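Local coordinates for conserved domain protein (Porphyromonas gingivalis, PDB 3PNN), which is probably a cytoplasmic glycosyltransferase that forms glycosidic linkages from an activated sugar donor, built on an alpha/beta/alpha Rossmann-like fold, at residues 120-123 / 124-127; 128-131 / 132-135. One frame throughout, in Å; residues are numbered along the deposited sequence.

How the interactions relate
Interactions 1 and 2 follow each other directly along the chain, 120-127 and then 128-135, with centres about 12 Å apart. The first covers the end of strand 118-122 and the loop beyond it; the second is the opening turns of helix 129-140, which that loop feeds. They touch through F132, whose ring packs on Y127 of the loop and on I121 of the strand. Together they carry the chain from a central strand of the Rossmann-like domain, parallel to strand 7-11, to a helix lying against it. Interaction 1 sits about 5 Å from the chain centre, and its acidic loop binds glycerol, probably from the crystallisation liquor, which may mark a pocket; interaction 2 lies farther out, at about 14 Å.

Interaction 1 of 2, residues 120-123 / 124-127; sequences VINA and DDFY
N122 meets two side chains of the loop that follows it, D125 and Y127, where strand 118-122 of the Rossmann-like domain runs out into a turn. As in nucleotide-sugar-handling enzymes with a Rossmann-like domain, an acidic residue at such a strand end may serve the metal and sugar-phosphate; N122-A123-D124-D125 would suit that place. The side chains of N122 and D125 run alongside each other in the same direction, their amide and carboxylate planes turned 43° apart. N122 ND2 gives a hydrogen bond of 3.0 Å to D125 OD2, reaching that oxygen from above the carboxylate plane. D125 has a second anchor, since its OD1 takes a hydrogen bond from W273 NE1, and glycerols, probably from the crystallisation liquor, bond to both oxygens. Y127 comes in across N122 at about a right angle. Its CG stands anti to its own carbonyl carbon (chi1 -68°), and the ring reaches back to the strand, so that N122 N donates to Y127 OH over 3.0 Å with a fairly straight N-H (160°). The same hydroxyl also bonds to M215 O; N122 N and M215 O thus both grip it. Below the hydroxyl, Y127 CE2 packs obliquely on I121 CB at 3.8 Å, while N122 O lies at the ring edge, in its plane. Two waters span the turn. One donates to both N122 O and D125 O, tying the strand end to the loop backbone. The other donates to D124 OD1, at 2.8 Å, and to A123 O, at 2.8 Å, while D124 OD2 is hydrogen-bonded to glycerol as well.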
loop_
_atom_site.group_PDB
_atom_site.type_symbol
_atom_site.label_atom_id
_atom_site.label_comp_id
_atom_site.label_asym_id
_atom_site.label_seq_id
_atom_site.Cartn_x
_atom_site.Cartn_y
_atom_site.Cartn_z
ATOM N N VAL A 120 -4.008 3.976 3.146
ATOM C CA VAL A 120 -2.669 3.848 2.591
ATOM C C VAL A 120 -2.740 2.800 1.496
ATOM O O VAL A 120 -3.304 1.711 1.710
ATOM C CB VAL A 120 -1.669 3.402 3.657
ATOM C CG1 VAL A 120 -0.287 3.125 3.009
ATOM C CG2 VAL A 120 -1.570 4.465 4.771
ATOM N N ILE A 121 -2.228 3.134 0.316
ATOM C CA ILE A 121 -2.174 2.176 -0.786
ATOM C C ILE A 121 -0.865 2.281 -1.552
ATOM O O ILE A 121 -0.165 3.302 -1.469
ATOM C CB ILE A 121 -3.331 2.382 -1.825
ATOM C CG1 ILE A 121 -3.195 3.725 -2.559
ATOM C CG2 ILE A 121 -4.701 2.242 -1.162
ATOM C CD1 ILE A 121 -4.042 3.816 -3.861
ATOM N N ASN A 122 -0.537 1.227 -2.299
ATOM C CA ASN A 122 0.629 1.256 -3.177
ATOM C C ASN A 122 0.313 2.058 -4.430
ATOM O O ASN A 122 -0.864 2.235 -4.791
ATOM C CB ASN A 122 1.050 -0.157 -3.591
ATOM C CG ASN A 122 1.640 -0.961 -2.449
ATOM O OD1 ASN A 122 2.192 -0.407 -1.488
ATOM N ND2 ASN A 122 1.542 -2.285 -2.556
ATOM N N ALA A 123 1.362 2.506 -5.114
ATOM C CA ALA A 123 1.216 3.375 -6.281
ATOM C C ALA A 123 1.032 2.622 -7.601
ATOM O O ALA A 123 0.637 3.213 -8.600
ATOM C CB ALA A 123 2.424 4.321 -6.386
ATOM N N ASP A 124 1.315 1.326 -7.614
ATOM C CA ASP A 124 1.338 0.600 -8.882
ATOM C C ASP A 124 0.607 -0.741 -8.783
ATOM O O ASP A 124 0.910 -1.678 -9.520
ATOM C CB ASP A 124 2.794 0.398 -9.328
ATOM C CG ASP A 124 2.940 0.241 -10.836
ATOM O OD1 ASP A 124 2.060 0.707 -11.605
ATOM O OD2 ASP A 124 3.962 -0.343 -11.253
ATOM N N ASP A 125 -0.333 -0.836 -7.849
ATOM C CA ASP A 125 -1.228 -1.998 -7.772
ATOM C C ASP A 125 -2.656 -1.581 -8.093
ATOM O O ASP A 125 -3.087 -0.485 -7.720
ATOM C CB ASP A 125 -1.194 -2.646 -6.379
ATOM C CG ASP A 125 0.087 -3.421 -6.131
ATOM O OD1 ASP A 125 0.205 -4.564 -6.610
ATOM O OD2 ASP A 125 0.991 -2.874 -5.487
ATOM N N PHE A 126 -3.387 -2.464 -8.772
ATOM C CA PHE A 126 -4.792 -2.235 -9.077
ATOM C C PHE A 126 -5.662 -2.928 -8.033
ATOM O O PHE A 126 -5.668 -4.164 -7.921
ATOM C CB PHE A 126 -5.129 -2.716 -10.503
ATOM C CG PHE A 126 -6.561 -2.475 -10.911
ATOM C CD1 PHE A 126 -6.911 -1.352 -11.669
ATOM C CD2 PHE A 126 -7.558 -3.382 -10.567
ATOM C CE1 PHE A 126 -8.233 -1.133 -12.065
ATOM C CE2 PHE A 126 -8.888 -3.171 -10.954
ATOM C CZ PHE A 126 -9.227 -2.045 -11.703
ATOM N N TYR A 127 -6.400 -2.130 -7.264
ATOM C CA TYR A 127 -7.165 -2.651 -6.131
ATOM C C TYR A 127 -8.636 -2.953 -6.463
ATOM O O TYR A 127 -9.266 -3.790 -5.815
ATOM C CB TYR A 127 -7.072 -1.669 -4.972
ATOM C CG TYR A 127 -5.683 -1.602 -4.386
ATOM C CD1 TYR A 127 -5.260 -2.551 -3.457
ATOM C CD2 TYR A 127 -4.781 -0.608 -4.775
ATOM C CE1 TYR A 127 -3.976 -2.511 -2.918
ATOM C CE2 TYR A 127 -3.495 -0.557 -4.230
ATOM C CZ TYR A 127 -3.109 -1.509 -3.291
ATOM O OH TYR A 127 -1.843 -1.478 -2.742
HETATM O O HOH W 1 -2.306 2.097 -7.195
HETATM O O HOH W 2 1.065 3.314 -11.398
#

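Interaction 2 of 2, residues 128-131 / 132-135; sequences GRNG and FEVL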
loop_
_atom_site.group_PDB
_atom_site.type_symbol
_atom_site.label_atom_id
_atom_site.label_comp_id
_atom_site.label_asym_id
_atom_site.label_seq_id
_atom_site.Cartn_x
_atom_site.Cartn_y
_atom_site.Cartn_z
ATOM N N GLY A 128 -9.178 -2.263 -7.463
ATOM C CA GLY A 128 -10.565 -2.446 -7.867
ATOM C C GLY A 128 -11.530 -1.528 -7.129
ATOM O O GLY A 128 -11.322 -1.184 -5.969
ATOM N N ARG A 129 -12.601 -1.135 -7.804
ATOM C CA ARG A 129 -13.501 -0.118 -7.268
ATOM C C ARG A 129 -14.068 -0.451 -5.897
ATOM O O ARG A 129 -14.118 0.416 -5.023
ATOM C CB ARG A 129 -14.648 0.137 -8.239
ATOM C CG ARG A 129 -15.564 1.254 -7.801
ATOM C CD ARG A 129 -16.529 1.586 -8.947
ATOM N NE ARG A 129 -17.451 2.656 -8.590
ATOM C CZ ARG A 129 -18.486 3.022 -9.343
ATOM N NH1 ARG A 129 -18.728 2.381 -10.482
ATOM N NH2 ARG A 129 -19.283 4.012 -8.948
ATOM N N ASN A 130 -14.517 -1.688 -5.697
ATOM C CA ASN A 130 -15.126 -2.036 -4.414
ATOM C C ASN A 130 -14.158 -2.001 -3.219
ATOM O O ASN A 130 -14.591 -1.834 -2.069
ATOM C CB ASN A 130 -15.853 -3.380 -4.485
ATOM C CG ASN A 130 -16.720 -3.619 -3.281
ATOM O OD1 ASN A 130 -17.755 -2.967 -3.102
ATOM N ND2 ASN A 130 -16.303 -4.544 -2.440
ATOM N N GLY A 131 -12.858 -2.155 -3.489
ATOM C CA GLY A 131 -11.839 -1.983 -2.464
ATOM C C GLY A 131 -11.899 -0.575 -1.903
ATOM O O GLY A 131 -11.942 -0.369 -0.689
ATOM N N PHE A 132 -11.895 0.416 -2.791
ATOM C CA PHE A 132 -12.074 1.805 -2.351
ATOM C C PHE A 132 -13.416 2.063 -1.682
ATOM O O PHE A 132 -13.495 2.845 -0.728
ATOM C CB PHE A 132 -11.850 2.774 -3.518
ATOM C CG PHE A 132 -10.451 2.746 -4.030
ATOM C CD1 PHE A 132 -9.466 3.504 -3.412
ATOM C CD2 PHE A 132 -10.097 1.899 -5.075
ATOM C CE1 PHE A 132 -8.158 3.462 -3.858
ATOM C CE2 PHE A 132 -8.794 1.852 -5.531
ATOM C CZ PHE A 132 -7.813 2.633 -4.918
ATOM N N GLU A 133 -14.481 1.428 -2.170
ATOM C CA GLU A 133 -15.804 1.635 -1.568
ATOM C C GLU A 133 -15.909 1.131 -0.133
ATOM O O GLU A 133 -16.406 1.845 0.741
ATOM C CB GLU A 133 -16.916 0.998 -2.424
ATOM C CG GLU A 133 -17.054 1.680 -3.796
ATOM C CD GLU A 133 -18.054 0.970 -4.706
ATOM O OE1 GLU A 133 -18.164 -0.278 -4.649
ATOM O OE2 GLU A 133 -18.724 1.670 -5.485
ATOM N N VAL A 134 -15.458 -0.092 0.127
ATOM C CA VAL A 134 -15.571 -0.603 1.497
ATOM C C VAL A 134 -14.639 0.171 2.428
ATOM O O VAL A 134 -14.962 0.418 3.598
ATOM C CB VAL A 134 -15.287 -2.128 1.604
ATOM C CG1 VAL A 134 -16.340 -2.918 0.795
ATOM C CG2 VAL A 134 -13.860 -2.460 1.156
ATOM N N LEU A 135 -13.489 0.577 1.902
ATOM C CA LEU A 135 -12.509 1.296 2.727
ATOM C C LEU A 135 -13.000 2.689 3.111
ATOM O O LEU A 135 -12.918 3.104 4.283
ATOM C CB LEU A 135 -11.170 1.383 1.991
ATOM C CG LEU A 135 -9.955 1.969 2.720
ATOM C CD1 LEU A 135 -9.760 1.288 4.061
ATOM C CD2 LEU A 135 -8.749 1.766 1.808
HETATM O O HOH W 3 -17.774 4.073 -6.134
#
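With CG anti to the backbone N (chi1 -176°) and the chain extended as far as NE, R129 runs out from the first turn of helix 129-140. E133, one turn on, has CG anti to its carbonyl carbon (chi1 -65°), which brings its carboxylate back beside the arginine chain. The two side chains pass at a slant, their flat groups 47° apart. E133 OE2 stands 3.5 Å from R129 NE but well out of the guanidinium plane, making a salt bridge of charges alone. A water completes the link in a more directed way: it lies in the guanidinium plane, accepts from R129 NE at 2.9 Å and donates to E133 OE2 at 2.7 Å. Beneath them E133 N bonds to R129 O and V134 N to N130 O, the first i to i+4 bonds of the helix. F132 turns instead to the buried side, its CD2 3.4 Å from G128 O and its ring among S39, D42 and A46 of helix 35-46. Such an i to i+4 arginine-glutamate pair, with G128 at the N-cap and F132 facing inward, belongs to the N-terminal turns of a helix packed on the Rossmann-like domain.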